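PDB 6DQX: ribonucleoside-diphosphate reductase, alpha chain from Actinobacillus ureae ATCC 25976, which probably reduces ribonucleoside diphosphates to the corresponding deoxyribonucleoside diphosphates, as the catalytic alpha subunit of a class Id ribonucleotide reductase. Local coordinates for residues Leu219-Lys223 with Leu540-Glu544. Numbering follows the deposited sequence.
Sequences LESMK and LTAEE
Leu540 divides its methyls, CD2 mainly toward Leu219 and Met222 and CD1 toward Lys223. Leu540 CD2 lies 3.7 Å from Leu219 CD2 and 3.8 Å from Met222 CE, both side chains slanting across that of Leu540. The methionine methyl gets there because its chain, anti to the backbone N at chi1, bends at chi2 (-82°) and again at chi3. Leu540 CD1 lies against the aliphatic part of Lys223, 3.9 Å from Lys223 CD, the lysine and leucine chains passing in opposite senses. The other branch of Leu219, CD1, rests 3.7 Å from Glu543 CG, so the methylene part of that glutamate extends the apolar patch. Helices 216-223 and 532-544 belong to the ribonucleotide reductase barrel domain, on sequence parts more than 300 residues apart; the local axes of 219-223 and 540-544 come no nearer than 12.3 Å, with N-to-C directions 137° apart, nearer antiparallel than parallel, which leaves the direct contact to side chains. Trp233 of helix 227-243 also packs against Leu219 and Met222. Beside the apolar patch, a bend at chi3 (-71°) carries Lys223 NZ to a salt-bridge network. Glu220 OE2, one turn back on the same helix, accepts a 2.7 Å bond from Lys223 NZ, which approaches from above the carboxylate plane, whereas Glu544 OE2 across the interface is a weaker partner of Lys223 NZ at 3.2 Å. A water accepts from the same NZ and donates to Leu540 O and to Glu543 OE2, the latter at 2.6 Å. Glu543 is thus held at both oxygens, since its OE1 is hydrogen-bonded to His216 ND1.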
ATOM      1  N   LEU A 219      26.453  17.249 -13.342  1.00 24.06           N
ATOM      2  CA  LEU A 219      26.541  17.515 -14.776  1.00 25.43           C
ATOM      3  C   LEU A 219      27.877  18.101 -15.201  1.00 24.45           C
ATOM      4  O   LEU A 219      28.345  17.762 -16.289  1.00 25.49           O
ATOM      5  CB  LEU A 219      25.424  18.433 -15.267  1.00 25.52           C
ATOM      6  CG  LEU A 219      24.083  17.791 -15.532  1.00 26.45           C
ATOM      7  CD1 LEU A 219      23.072  18.918 -15.741  1.00 27.77           C
ATOM      8  CD2 LEU A 219      24.104  16.848 -16.724  1.00 26.78           C
ATOM      9  N   GLU A 220      28.488  18.956 -14.380  1.00 25.82           N
ATOM     10  CA  GLU A 220      29.832  19.482 -14.711  1.00 29.85           C
ATOM     11  C   GLU A 220      30.913  18.384 -14.696  1.00 30.32           C
ATOM     12  O   GLU A 220      31.835  18.403 -15.522  1.00 30.39           O
ATOM     13  CB  GLU A 220      30.237  20.634 -13.795  1.00 33.28           C
ATOM     14  CG  GLU A 220      29.461  21.932 -14.049  1.00 36.50           C
ATOM     15  CD  GLU A 220      29.677  22.510 -15.444  1.00 39.20           C
ATOM     16  OE1 GLU A 220      30.837  22.525 -15.922  1.00 38.89           O
ATOM     17  OE2 GLU A 220      28.681  22.940 -16.070  1.00 39.65           O
ATOM     18  N   SER A 221      30.787  17.442 -13.766  1.00 29.12           N
ATOM     19  CA  SER A 221      31.657  16.265 -13.717  1.00 30.82           C
ATOM     20  C   SER A 221      31.487  15.409 -14.967  1.00 31.12           C
ATOM     21  O   SER A 221      32.481  14.974 -15.543  1.00 35.08           O
ATOM     22  CB  SER A 221      31.395  15.446 -12.439  1.00 30.80           C
ATOM     23  OG  SER A 221      32.227  14.301 -12.365  1.00 31.09           O
ATOM     24  N   MET A 222      30.239  15.184 -15.380  1.00 29.38           N
ATOM     25  CA  MET A 222      29.903  14.464 -16.621  1.00 29.95           C
ATOM     26  C   MET A 222      30.494  15.138 -17.876  1.00 33.35           C
ATOM     27  O   MET A 222      31.097  14.472 -18.745  1.00 32.53           O
ATOM     28  CB  MET A 222      28.382  14.369 -16.765  1.00 30.25           C
ATOM     29  CG  MET A 222      27.870  13.427 -17.833  1.00 30.50           C
ATOM     30  SD  MET A 222      27.827  14.037 -19.524  1.00 35.30           S
ATOM     31  CE  MET A 222      26.561  15.314 -19.438  1.00 32.78           C
ATOM     32  N   LYS A 223      30.296  16.450 -17.979  1.00 31.93           N
ATOM     33  CA  LYS A 223      30.806  17.222 -19.124  1.00 34.48           C
ATOM     34  C   LYS A 223      32.342  17.253 -19.176  1.00 35.26           C
ATOM     35  O   LYS A 223      32.925  17.161 -20.262  1.00 35.29           O
ATOM     36  CB  LYS A 223      30.235  18.644 -19.119  1.00 35.58           C
ATOM     37  CG  LYS A 223      28.750  18.685 -19.467  1.00 37.40           C
ATOM     38  CD  LYS A 223      28.212  20.103 -19.616  1.00 39.11           C
ATOM     39  CE  LYS A 223      28.102  20.848 -18.301  1.00 39.97           C
ATOM     40  NZ  LYS A 223      27.797  22.291 -18.539  1.00 39.64           N
ATOM     41  N   LEU A 540      21.585  19.922 -21.852  1.00 19.20           N
ATOM     42  CA  LEU A 540      22.644  20.627 -21.146  1.00 19.72           C
ATOM     43  C   LEU A 540      22.432  22.152 -21.212  1.00 18.30           C
ATOM     44  O   LEU A 540      22.636  22.868 -20.219  1.00 17.89           O
ATOM     45  CB  LEU A 540      24.006  20.250 -21.703  1.00 20.43           C
ATOM     46  CG  LEU A 540      24.434  18.789 -21.482  1.00 22.67           C
ATOM     47  CD1 LEU A 540      25.745  18.518 -22.217  1.00 24.55           C
ATOM     48  CD2 LEU A 540      24.550  18.474 -20.009  1.00 23.11           C
ATOM     49  N   THR A 541      22.019  22.630 -22.371  1.00 18.98           N
ATOM     50  CA  THR A 541      21.668  24.049 -22.531  1.00 19.30           C
ATOM     51  C   THR A 541      20.502  24.433 -21.618  1.00 18.32           C
ATOM     52  O   THR A 541      20.556  25.489 -20.975  1.00 18.09           O
ATOM     53  CB  THR A 541      21.359  24.360 -23.984  1.00 20.88           C
ATOM     54  OG1 THR A 541      22.565  24.179 -24.740  1.00 20.96           O
ATOM     55  CG2 THR A 541      20.848  25.788 -24.161  1.00 20.87           C
ATOM     56  N   ALA A 542      19.504  23.550 -21.515  1.00 17.07           N
ATOM     57  CA  ALA A 542      18.368  23.772 -20.614  1.00 16.97           C
ATOM     58  C   ALA A 542      18.827  24.033 -19.195  1.00 16.32           C
ATOM     59  O   ALA A 542      18.416  25.028 -18.576  1.00 15.67           O
ATOM     60  CB  ALA A 542      17.391  22.606 -20.656  1.00 17.22           C
ATOM     61  N   GLU A 543      19.700  23.158 -18.675  1.00 16.94           N
ATOM     62  CA  GLU A 543      20.252  23.351 -17.342  1.00 18.02           C
ATOM     63  C   GLU A 543      21.095  24.619 -17.257  1.00 17.00           C
ATOM     64  O   GLU A 543      20.999  25.363 -16.277  1.00 15.75           O
ATOM     65  CB  GLU A 543      21.111  22.155 -16.883  1.00 19.59           C
ATOM     66  CG  GLU A 543      21.608  22.308 -15.437  1.00 21.18           C
ATOM     67  CD  GLU A 543      23.004  22.906 -15.284  1.00 23.78           C
ATOM     68  OE1 GLU A 543      23.381  23.243 -14.140  1.00 26.59           O
ATOM     69  OE2 GLU A 543      23.733  23.057 -16.285  1.00 25.00           O
ATOM     70  N   GLU A 544      21.949  24.842 -18.248  1.00 17.84           N
ATOM     71  CA  GLU A 544      22.813  26.041 -18.245  1.00 20.20           C
ATOM     72  C   GLU A 544      22.013  27.346 -18.217  1.00 18.83           C
ATOM     73  O   GLU A 544      22.394  28.290 -17.545  1.00 16.98           O
ATOM     74  CB  GLU A 544      23.757  26.073 -19.454  1.00 24.23           C
ATOM     75  CG  GLU A 544      24.983  25.203 -19.291  1.00 29.42           C
ATOM     76  CD  GLU A 544      25.723  24.992 -20.602  1.00 35.14           C
ATOM     77  OE1 GLU A 544      25.786  25.961 -21.400  1.00 37.59           O
ATOM     78  OE2 GLU A 544      26.223  23.853 -20.829  1.00 40.59           O
TER
HETATM   79  O   HOH W   1      24.629  21.893 -18.383  1.00 31.35           O